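Local coordinates for protein profilin (Schizosaccharomyces pombe, PDB 3D9Y) that binds monomeric actin, restraining its polymerization at high concentration and promoting it at low, binds PIP2, and is essential for cytokinesis in fission yeast, at residues Tyr6-Ile17 against Glu110-Tyr121; Lys16-Arg25 against Ala92-Pro103. All coordinates share one frame; numbering follows the deposited sequence.

Contact 1: Tyr6-Ile17 against Glu110-Tyr121; sequences YVDTSLLGTGKI and EAAKITEALADY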
loop_
_atom_site.group_PDB
_atom_site.type_symbol
_atom_site.label_atom_id
_atom_site.label_comp_id
_atom_site.label_asym_id
_atom_site.label_seq_id
_atom_site.Cartn_x
_atom_site.Cartn_y
_atom_site.Cartn_z
ATOM N N TYR A 6 -7.610 -10.242 5.249
ATOM C CA TYR A 6 -7.104 -8.920 5.600
ATOM C C TYR A 6 -7.477 -7.900 4.518
ATOM O O TYR A 6 -7.872 -6.777 4.817
ATOM C CB TYR A 6 -5.587 -8.968 5.846
ATOM C CG TYR A 6 -5.217 -9.414 7.242
ATOM C CD1 TYR A 6 -5.088 -8.492 8.270
ATOM C CD2 TYR A 6 -4.989 -10.754 7.536
ATOM C CE1 TYR A 6 -4.751 -8.890 9.556
ATOM C CE2 TYR A 6 -4.647 -11.163 8.818
ATOM C CZ TYR A 6 -4.535 -10.225 9.824
ATOM O OH TYR A 6 -4.194 -10.615 11.096
ATOM N N VAL A 7 -7.373 -8.291 3.257
ATOM C CA VAL A 7 -7.735 -7.397 2.160
ATOM C C VAL A 7 -9.245 -7.137 2.135
ATOM O O VAL A 7 -9.690 -5.986 2.152
ATOM C CB VAL A 7 -7.251 -7.963 0.797
ATOM C CG1 VAL A 7 -7.923 -7.245 -0.365
ATOM C CG2 VAL A 7 -5.742 -7.850 0.699
ATOM N N ASP A 8 -10.022 -8.219 2.121
ATOM C CA ASP A 8 -11.465 -8.135 1.900
ATOM C C ASP A 8 -12.204 -7.583 3.115
ATOM O O ASP A 8 -13.000 -6.646 2.999
ATOM C CB ASP A 8 -12.021 -9.506 1.515
ATOM C CG ASP A 8 -11.578 -9.968 0.127
ATOM O OD1 ASP A 8 -11.137 -9.141 -0.715
ATOM O OD2 ASP A 8 -11.679 -11.186 -0.136
ATOM N N THR A 9 -11.941 -8.159 4.282
ATOM C CA THR A 9 -12.673 -7.807 5.490
ATOM C C THR A 9 -12.087 -6.565 6.149
ATOM O O THR A 9 -12.803 -5.605 6.432
ATOM C CB THR A 9 -12.680 -8.989 6.496
ATOM O OG1 THR A 9 -13.373 -10.106 5.921
ATOM C CG2 THR A 9 -13.364 -8.603 7.805
ATOM N N SER A 10 -10.779 -6.565 6.364
ATOM C CA SER A 10 -10.157 -5.490 7.130
ATOM C C SER A 10 -9.959 -4.186 6.355
ATOM O O SER A 10 -10.026 -3.114 6.940
ATOM C CB SER A 10 -8.831 -5.971 7.719
ATOM O OG SER A 10 -9.055 -7.081 8.570
ATOM N N LEU A 11 -9.724 -4.257 5.052
ATOM C CA LEU A 11 -9.516 -3.023 4.289
ATOM C C LEU A 11 -10.738 -2.662 3.442
ATOM O O LEU A 11 -11.365 -1.637 3.681
ATOM C CB LEU A 11 -8.239 -3.123 3.452
ATOM C CG LEU A 11 -6.952 -3.284 4.278
ATOM C CD1 LEU A 11 -5.740 -3.577 3.411
ATOM C CD2 LEU A 11 -6.686 -2.073 5.150
ATOM N N LEU A 12 -11.085 -3.481 2.455
ATOM C CA LEU A 12 -12.286 -3.202 1.647
ATOM C C LEU A 12 -13.578 -3.120 2.474
ATOM O O LEU A 12 -14.479 -2.326 2.152
ATOM C CB LEU A 12 -12.461 -4.230 0.529
ATOM C CG LEU A 12 -11.341 -4.397 -0.496
ATOM C CD1 LEU A 12 -11.793 -5.268 -1.641
ATOM C CD2 LEU A 12 -10.882 -3.075 -0.995
ATOM N N GLY A 13 -13.669 -3.923 3.531
ATOM C CA GLY A 13 -14.870 -3.970 4.352
ATOM C C GLY A 13 -15.168 -2.676 5.096
ATOM O O GLY A 13 -16.280 -2.488 5.578
ATOM N N THR A 14 -14.180 -1.783 5.180
ATOM C CA THR A 14 -14.378 -0.491 5.831
ATOM C C THR A 14 -15.236 0.477 5.016
ATOM O O THR A 14 -15.782 1.428 5.571
ATOM C CB THR A 14 -13.047 0.225 6.092
ATOM O OG1 THR A 14 -12.449 0.603 4.833
ATOM C CG2 THR A 14 -12.106 -0.667 6.903
ATOM N N GLY A 15 -15.291 0.290 3.696
ATOM C CA GLY A 15 -16.001 1.226 2.822
ATOM C C GLY A 15 -15.191 2.454 2.426
ATOM O O GLY A 15 -15.672 3.292 1.662
ATOM N N LYS A 16 -13.954 2.553 2.918
ATOM C CA LYS A 16 -13.096 3.715 2.673
ATOM C C LYS A 16 -11.944 3.415 1.703
ATOM O O LYS A 16 -11.316 4.334 1.172
ATOM C CB LYS A 16 -12.498 4.223 3.993
ATOM C CG LYS A 16 -13.484 4.418 5.156
ATOM C CD LYS A 16 -14.314 5.665 5.048
ATOM C CE LYS A 16 -15.108 5.885 6.350
ATOM N NZ LYS A 16 -15.859 7.160 6.362
ATOM N N ILE A 17 -11.647 2.131 1.517
ATOM C CA ILE A 17 -10.548 1.665 0.693
ATOM C C ILE A 17 -11.149 0.736 -0.332
ATOM O O ILE A 17 -11.754 -0.255 0.040
ATOM C CB ILE A 17 -9.521 0.916 1.543
ATOM C CG1 ILE A 17 -8.791 1.919 2.446
ATOM C CG2 ILE A 17 -8.531 0.140 0.662
ATOM C CD1 ILE A 17 -7.995 1.287 3.584
ATOM N N GLU A 110 -8.078 9.442 6.347
ATOM C CA GLU A 110 -8.843 8.235 6.690
ATOM C C GLU A 110 -8.187 6.955 6.197
ATOM O O GLU A 110 -8.012 6.026 6.962
ATOM C CB GLU A 110 -10.256 8.286 6.112
ATOM C CG GLU A 110 -11.223 9.119 6.898
ATOM C CD GLU A 110 -12.593 9.129 6.254
ATOM O OE1 GLU A 110 -12.682 9.564 5.079
ATOM O OE2 GLU A 110 -13.566 8.703 6.921
ATOM N N ALA A 111 -7.832 6.915 4.913
ATOM C CA ALA A 111 -7.197 5.724 4.343
ATOM C C ALA A 111 -5.846 5.476 5.002
ATOM O O ALA A 111 -5.507 4.332 5.316
ATOM C CB ALA A 111 -7.040 5.860 2.835
ATOM N N ALA A 112 -5.082 6.538 5.235
ATOM C CA ALA A 112 -3.815 6.396 5.952
ATOM C C ALA A 112 -4.010 5.826 7.356
ATOM O O ALA A 112 -3.292 4.918 7.766
ATOM C CB ALA A 112 -3.092 7.721 6.023
ATOM N N LYS A 113 -4.967 6.369 8.105
ATOM C CA LYS A 113 -5.180 5.949 9.499
ATOM C C LYS A 113 -5.552 4.467 9.565
ATOM O O LYS A 113 -5.001 3.716 10.365
ATOM C CB LYS A 113 -6.261 6.805 10.170
ATOM C CG LYS A 113 -5.762 8.192 10.586
ATOM C CD LYS A 113 -6.908 9.195 10.790
ATOM C CE LYS A 113 -6.395 10.622 10.922
ATOM N NZ LYS A 113 -7.438 11.648 10.600
ATOM N N ILE A 114 -6.451 4.041 8.682
ATOM C CA ILE A 114 -6.861 2.634 8.637
ATOM C C ILE A 114 -5.672 1.714 8.303
ATOM O O ILE A 114 -5.424 0.723 8.995
ATOM C CB ILE A 114 -8.003 2.439 7.604
ATOM C CG1 ILE A 114 -9.284 3.083 8.126
ATOM C CG2 ILE A 114 -8.247 0.941 7.286
ATOM C CD1 ILE A 114 -10.293 3.399 7.076
ATOM N N THR A 115 -4.928 2.070 7.261
ATOM C CA THR A 115 -3.840 1.208 6.756
ATOM C C THR A 115 -2.660 1.190 7.727
ATOM O O THR A 115 -2.105 0.121 8.007
ATOM C CB THR A 115 -3.489 1.506 5.308
ATOM O OG1 THR A 115 -4.576 1.637 4.469
ATOM C CG2 THR A 115 -2.350 0.826 4.812
ATOM N N GLU A 116 -2.326 2.346 8.292
ATOM C CA GLU A 116 -1.265 2.415 9.320
ATOM C C GLU A 116 -1.630 1.596 10.562
ATOM O O GLU A 116 -0.779 0.976 11.167
ATOM C CB GLU A 116 -0.981 3.863 9.719
ATOM C CG GLU A 116 -0.376 4.723 8.587
ATOM C CD GLU A 116 1.144 4.585 8.378
ATOM O OE1 GLU A 116 1.817 3.806 9.088
ATOM O OE2 GLU A 116 1.676 5.288 7.474
ATOM N N ALA A 117 -2.898 1.632 10.949
ATOM C CA ALA A 117 -3.369 0.898 12.125
ATOM C C ALA A 117 -3.282 -0.600 11.891
ATOM O O ALA A 117 -2.811 -1.340 12.767
ATOM C CB ALA A 117 -4.787 1.312 12.464
ATOM N N LEU A 118 -3.708 -1.060 10.713
ATOM C CA LEU A 118 -3.598 -2.479 10.374
ATOM C C LEU A 118 -2.125 -2.917 10.360
ATOM O O LEU A 118 -1.801 -4.011 10.778
ATOM C CB LEU A 118 -4.281 -2.798 9.034
ATOM C CG LEU A 118 -4.522 -4.271 8.724
ATOM C CD1 LEU A 118 -5.408 -4.939 9.797
ATOM C CD2 LEU A 118 -5.107 -4.452 7.325
ATOM N N ALA A 119 -1.245 -2.051 9.873
ATOM C CA ALA A 119 0.202 -2.315 9.895
ATOM C C ALA A 119 0.748 -2.449 11.322
ATOM O O ALA A 119 1.477 -3.392 11.626
ATOM C CB ALA A 119 0.936 -1.224 9.142
ATOM N N ASP A 120 0.375 -1.504 12.187
ATOM C CA ASP A 120 0.765 -1.523 13.597
ATOM C C ASP A 120 0.289 -2.784 14.292
ATOM O O ASP A 120 1.020 -3.366 15.085
ATOM C CB ASP A 120 0.202 -0.304 14.326
ATOM C CG ASP A 120 0.959 0.966 14.024
ATOM O OD1 ASP A 120 2.120 0.882 13.558
ATOM O OD2 ASP A 120 0.398 2.061 14.273
ATOM N N TYR A 121 -0.955 -3.171 14.016
ATOM C CA TYR A 121 -1.503 -4.458 14.497
ATOM C C TYR A 121 -0.612 -5.618 14.071
ATOM O O TYR A 121 -0.148 -6.390 14.902
ATOM C CB TYR A 121 -2.918 -4.664 13.973
ATOM C CG TYR A 121 -3.534 -6.009 14.274
ATOM C CD1 TYR A 121 -4.084 -6.286 15.522
ATOM C CD2 TYR A 121 -3.612 -7.002 13.300
ATOM C CE1 TYR A 121 -4.676 -7.518 15.791
ATOM C CE2 TYR A 121 -4.196 -8.227 13.559
ATOM C CZ TYR A 121 -4.743 -8.483 14.807
ATOM O OH TYR A 121 -5.335 -9.702 15.070
#
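Leu118 sends its two methyls to different neighbours on the 6-12 helix: CD2 lies 3.6 Å from Leu11 CD2, while CD1 meets the edge of the Tyr6 ring, in its plane, 3.9 Å from Tyr6 CD1. With CG anti to the backbone N (chi1 -166°), the leucine leans toward the 6-12 helix, and the CB of Ser10 rests against both methyls. Further along, the Tyr6 side chain runs at about a right angle to that of Tyr121, its OH lying in the plane of the Tyr121 ring at the edge, 3.4 Å from Tyr121 CE2. One turn earlier in the 110-121 helix, Ile114 offers its CG2 branch to both Leu11 and Ile17, which run antiparallel to it, with Ile17 CD1 at 3.7 Å from Ile114 CG2. Segments 6-12 and 110-121 make an angle of 128°, nearer antiparallel than parallel; they belong to the N- and C-terminal helices of the profilin fold, which cover the Ala20 and Ser100 face of the central antiparallel sheet. Ile114 CD1 points instead to Lys16, whose side chain crosses it with CB and CG alongside the methyl. A bend at chi2 then takes the lysine on to Glu110, where NZ reaches OE2 at 2.8 Å on the syn side, 26° out of the carboxylate plane. A methionine here has no ammonium, and would probably leave the Glu110 carboxylate without its charged mate. Glu110 OE1 is held separately by the backbone N of Leu107. The loop carrying Lys16 is fixed by an ST turn: Thr14 OG1 accepts from Lys16 N and donates to Leu11 O, 2.7 Å away. Thr115 OG1, 3.5 Å from Ile17 CD1, donates to Ala111 O and probably also bonds Ser100 OG.

Contact 2: Lys16-Arg25 against Ala92-Pro103; sequences KIDRAAIVSR and ATKLCILVSHYP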
loop_
_atom_site.group_PDB
_atom_site.type_symbol
_atom_site.label_atom_id
_atom_site.label_comp_id
_atom_site.label_asym_id
_atom_site.label_seq_id
_atom_site.Cartn_x
_atom_site.Cartn_y
_atom_site.Cartn_z
ATOM N N LYS A 16 -13.954 2.553 2.918
ATOM C CA LYS A 16 -13.096 3.715 2.673
ATOM C C LYS A 16 -11.944 3.415 1.703
ATOM O O LYS A 16 -11.316 4.334 1.172
ATOM C CB LYS A 16 -12.498 4.223 3.993
ATOM C CG LYS A 16 -13.484 4.418 5.156
ATOM C CD LYS A 16 -14.314 5.665 5.048
ATOM C CE LYS A 16 -15.108 5.885 6.350
ATOM N NZ LYS A 16 -15.859 7.160 6.362
ATOM N N ILE A 17 -11.647 2.131 1.517
ATOM C CA ILE A 17 -10.548 1.665 0.693
ATOM C C ILE A 17 -11.149 0.736 -0.332
ATOM O O ILE A 17 -11.754 -0.255 0.040
ATOM C CB ILE A 17 -9.521 0.916 1.543
ATOM C CG1 ILE A 17 -8.791 1.919 2.446
ATOM C CG2 ILE A 17 -8.531 0.140 0.662
ATOM C CD1 ILE A 17 -7.995 1.287 3.584
ATOM N N ASP A 18 -10.992 1.065 -1.610
ATOM C CA ASP A 18 -11.748 0.375 -2.666
ATOM C C ASP A 18 -10.946 -0.706 -3.403
ATOM O O ASP A 18 -11.538 -1.594 -4.032
ATOM C CB ASP A 18 -12.407 1.383 -3.627
ATOM C CG ASP A 18 -11.408 2.198 -4.419
ATOM O OD1 ASP A 18 -10.236 2.254 -4.027
ATOM O OD2 ASP A 18 -11.801 2.791 -5.446
ATOM N N ARG A 19 -9.616 -0.659 -3.297
ATOM C CA ARG A 19 -8.746 -1.741 -3.785
ATOM C C ARG A 19 -7.584 -1.895 -2.813
ATOM O O ARG A 19 -7.184 -0.924 -2.163
ATOM C CB ARG A 19 -8.201 -1.466 -5.200
ATOM C CG ARG A 19 -9.114 -0.680 -6.139
ATOM C CD ARG A 19 -8.535 -0.617 -7.553
ATOM N NE ARG A 19 -8.919 -1.780 -8.352
ATOM C CZ ARG A 19 -8.390 -2.106 -9.533
ATOM N NH1 ARG A 19 -7.439 -1.364 -10.093
ATOM N NH2 ARG A 19 -8.823 -3.188 -10.165
ATOM N N ALA A 20 -7.046 -3.108 -2.708
ATOM C CA ALA A 20 -5.938 -3.358 -1.784
ATOM C C ALA A 20 -5.127 -4.600 -2.133
ATOM O O ALA A 20 -5.599 -5.503 -2.846
ATOM C CB ALA A 20 -6.444 -3.446 -0.342
ATOM N N ALA A 21 -3.899 -4.625 -1.620
ATOM C CA ALA A 21 -3.011 -5.757 -1.766
ATOM C C ALA A 21 -2.079 -5.869 -0.568
ATOM O O ALA A 21 -1.860 -4.896 0.164
ATOM C CB ALA A 21 -2.219 -5.645 -3.062
ATOM N N ILE A 22 -1.563 -7.075 -0.348
ATOM C CA ILE A 22 -0.550 -7.314 0.679
ATOM C C ILE A 22 0.597 -8.058 0.011
ATOM O O ILE A 22 0.381 -9.065 -0.643
ATOM C CB ILE A 22 -1.096 -8.123 1.864
ATOM C CG1 ILE A 22 -2.274 -7.366 2.498
ATOM C CG2 ILE A 22 0.025 -8.403 2.881
ATOM C CD1 ILE A 22 -3.025 -8.124 3.558
ATOM N N VAL A 23 1.810 -7.530 0.161
ATOM C CA VAL A 23 2.980 -8.047 -0.554
ATOM C C VAL A 23 4.161 -8.233 0.400
ATOM O O VAL A 23 4.197 -7.642 1.470
ATOM C CB VAL A 23 3.367 -7.108 -1.735
ATOM C CG1 VAL A 23 2.183 -6.900 -2.673
ATOM C CG2 VAL A 23 3.847 -5.778 -1.243
ATOM N N SER A 24 5.130 -9.060 0.009
ATOM C CA SER A 24 6.305 -9.299 0.846
ATOM C C SER A 24 7.195 -8.053 0.961
ATOM O O SER A 24 7.435 -7.379 -0.036
ATOM C CB SER A 24 7.129 -10.462 0.276
ATOM O OG SER A 24 8.341 -10.609 0.997
ATOM N N ARG A 25 7.692 -7.765 2.171
ATOM C CA ARG A 25 8.647 -6.656 2.389
ATOM C C ARG A 25 9.898 -6.797 1.511
ATOM O O ARG A 25 10.503 -5.795 1.123
ATOM C CB ARG A 25 9.097 -6.570 3.863
ATOM C CG ARG A 25 8.977 -5.200 4.512
ATOM C CD ARG A 25 10.075 -4.245 4.134
ATOM N NE ARG A 25 10.121 -3.075 5.019
ATOM C CZ ARG A 25 11.042 -2.107 4.963
ATOM N NH1 ARG A 25 12.029 -2.152 4.075
ATOM N NH2 ARG A 25 10.981 -1.080 5.813
ATOM N N ALA A 92 4.792 -0.366 5.341
ATOM C CA ALA A 92 5.614 -1.555 5.565
ATOM C C ALA A 92 5.525 -2.057 7.010
ATOM O O ALA A 92 5.546 -1.271 7.962
ATOM C CB ALA A 92 7.063 -1.255 5.189
ATOM N N THR A 93 5.416 -3.372 7.160
ATOM C CA THR A 93 5.499 -4.036 8.466
ATOM C C THR A 93 6.861 -4.731 8.541
ATOM O O THR A 93 7.752 -4.428 7.745
ATOM C CB THR A 93 4.330 -5.040 8.679
ATOM O OG1 THR A 93 4.450 -6.155 7.782
ATOM C CG2 THR A 93 2.994 -4.368 8.463
ATOM N N LYS A 94 7.041 -5.656 9.482
ATOM C CA LYS A 94 8.304 -6.374 9.581
ATOM C C LYS A 94 8.535 -7.230 8.341
ATOM O O LYS A 94 9.631 -7.241 7.781
ATOM C CB LYS A 94 8.336 -7.243 10.842
ATOM C CG LYS A 94 9.713 -7.796 11.166
ATOM C CD LYS A 94 9.718 -8.627 12.443
ATOM C CE LYS A 94 9.182 -10.035 12.211
ATOM N NZ LYS A 94 9.247 -10.891 13.435
ATOM N N LEU A 95 7.492 -7.931 7.913
ATOM C CA LEU A 95 7.582 -8.902 6.828
ATOM C C LEU A 95 6.787 -8.548 5.566
ATOM O O LEU A 95 6.959 -9.201 4.538
ATOM C CB LEU A 95 7.118 -10.270 7.341
ATOM C CG LEU A 95 7.862 -10.825 8.561
ATOM C CD1 LEU A 95 7.307 -12.186 8.934
ATOM C CD2 LEU A 95 9.366 -10.911 8.323
ATOM N N CYS A 96 5.925 -7.526 5.630
ATOM C CA CYS A 96 5.059 -7.179 4.494
ATOM C C CYS A 96 4.897 -5.679 4.227
ATOM O O CYS A 96 5.380 -4.824 4.991
ATOM C CB CYS A 96 3.676 -7.830 4.642
ATOM S SG CYS A 96 3.386 -8.705 6.212
ATOM N N ILE A 97 4.248 -5.388 3.101
ATOM C CA ILE A 97 3.787 -4.049 2.758
ATOM C C ILE A 97 2.289 -4.104 2.452
ATOM O O ILE A 97 1.859 -4.869 1.596
ATOM C CB ILE A 97 4.500 -3.492 1.512
ATOM C CG1 ILE A 97 6.021 -3.480 1.702
ATOM C CG2 ILE A 97 3.977 -2.098 1.182
ATOM C CD1 ILE A 97 6.797 -3.480 0.396
ATOM N N LEU A 98 1.510 -3.282 3.153
ATOM C CA LEU A 98 0.089 -3.121 2.864
ATOM C C LEU A 98 -0.054 -2.024 1.803
ATOM O O LEU A 98 0.592 -0.990 1.904
ATOM C CB LEU A 98 -0.655 -2.706 4.126
ATOM C CG LEU A 98 -0.494 -3.594 5.362
ATOM C CD1 LEU A 98 -1.378 -3.090 6.481
ATOM C CD2 LEU A 98 -0.807 -5.031 5.048
ATOM N N VAL A 99 -0.859 -2.291 0.783
ATOM C CA VAL A 99 -1.145 -1.337 -0.279
ATOM C C VAL A 99 -2.660 -1.074 -0.327
ATOM O O VAL A 99 -3.434 -1.988 -0.628
ATOM C CB VAL A 99 -0.677 -1.895 -1.622
ATOM C CG1 VAL A 99 -0.938 -0.919 -2.742
ATOM C CG2 VAL A 99 0.813 -2.249 -1.564
ATOM N N SER A 100 -3.059 0.172 -0.072
ATOM C CA SER A 100 -4.480 0.589 -0.062
ATOM C C SER A 100 -4.769 1.723 -1.054
ATOM O O SER A 100 -4.146 2.764 -0.978
ATOM C CB SER A 100 -4.859 1.071 1.347
ATOM O OG SER A 100 -4.916 -0.011 2.272
ATOM N N HIS A 101 -5.712 1.511 -1.970
ATOM C CA HIS A 101 -6.220 2.562 -2.862
ATOM C C HIS A 101 -7.510 3.136 -2.270
ATOM O O HIS A 101 -8.343 2.375 -1.765
ATOM C CB HIS A 101 -6.499 1.966 -4.257
ATOM C CG HIS A 101 -6.946 2.966 -5.277
ATOM N ND1 HIS A 101 -6.104 3.472 -6.248
ATOM C CD2 HIS A 101 -8.156 3.533 -5.499
ATOM C CE1 HIS A 101 -6.774 4.313 -7.013
ATOM N NE2 HIS A 101 -8.020 4.372 -6.578
ATOM N N TYR A 102 -7.684 4.455 -2.341
ATOM C CA TYR A 102 -8.915 5.114 -1.904
ATOM C C TYR A 102 -9.515 6.029 -2.990
ATOM O O TYR A 102 -8.780 6.643 -3.764
ATOM C CB TYR A 102 -8.686 5.879 -0.592
ATOM C CG TYR A 102 -7.702 7.033 -0.688
ATOM C CD1 TYR A 102 -8.149 8.319 -0.936
ATOM C CD2 TYR A 102 -6.332 6.837 -0.510
ATOM C CE1 TYR A 102 -7.274 9.388 -1.030
ATOM C CE2 TYR A 102 -5.446 7.909 -0.593
ATOM C CZ TYR A 102 -5.930 9.183 -0.851
ATOM O OH TYR A 102 -5.087 10.266 -0.957
ATOM N N PRO A 103 -10.860 6.091 -3.073
ATOM C CA PRO A 103 -11.575 6.960 -4.010
ATOM C C PRO A 103 -11.724 8.404 -3.533
ATOM O O PRO A 103 -11.364 8.722 -2.403
ATOM C CB PRO A 103 -12.953 6.304 -4.077
ATOM C CG PRO A 103 -13.150 5.777 -2.715
ATOM C CD PRO A 103 -11.803 5.263 -2.294
HETATM O O HOH W 1 9.887 -2.572 8.328
#
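Ala21 and Val99 form a hydrogen-bonded antiparallel pair, with Ala21 N 2.9 Å from Val99 O and a matching bond returning from Val99 N to Ala21 O. Val23 and Ile97 repeat the pattern; Val23 CG2, set between its backbone N and carbonyl carbon (chi1 -55° to CG1), presses on Ile97 CB at 3.6 Å. On the opposite face Ile22 and Leu98 run alongside each other in the same direction, with Ile22 CG1 3.8 Å from Leu98 CD2. At one end His101 N bonds Arg19 O, and His101 O takes Asp18 N. At the other, Arg25 N donates to Leu95 O, and the arginine bends at chi2 over the 92-96 turn, bringing NE within 3.6 Å of Ala92 CB. A water held by Thr93 O bonds weakly to Arg25 NH2. Thr93 OG1 braces that turn by accepting from Cys96 N in an ST motif, and itself bonds Tyr127 O. Strand 30-33 flanks 19-24 on its other edge, and Tyr6 covers Ile22. Strands 19-24 and 96-102 of the central profilin sheet are therefore joined by backbone bonds between largely apolar faces, with charged side chains kept to the ends.

Overall arrangement
Contacts 1 and 2 are successive layers of one side of the profilin fold, their centres 8 Å apart: the terminal helices form the outer layer and the strand pair 19-24 and 96-102 the inner. Lys16 and Ile17 belong to both, and contact 2 is nested along the chain inside the loop closed by contact 1. A probable hydrogen bond between Thr115 OG1 and Ser100 OG, 2.8 Å apart, ties the layers, while Tyr6 CB packs 3.5 Å from Ile22 CD1 and Ala119 N lies 3.5 Å from Leu98 CD1. In profilins poly-proline binds an aromatic groove between the N- and C-terminal helices, over the sheet; Tyr6 and Tyr121 probably lie there, with contact 2 beneath.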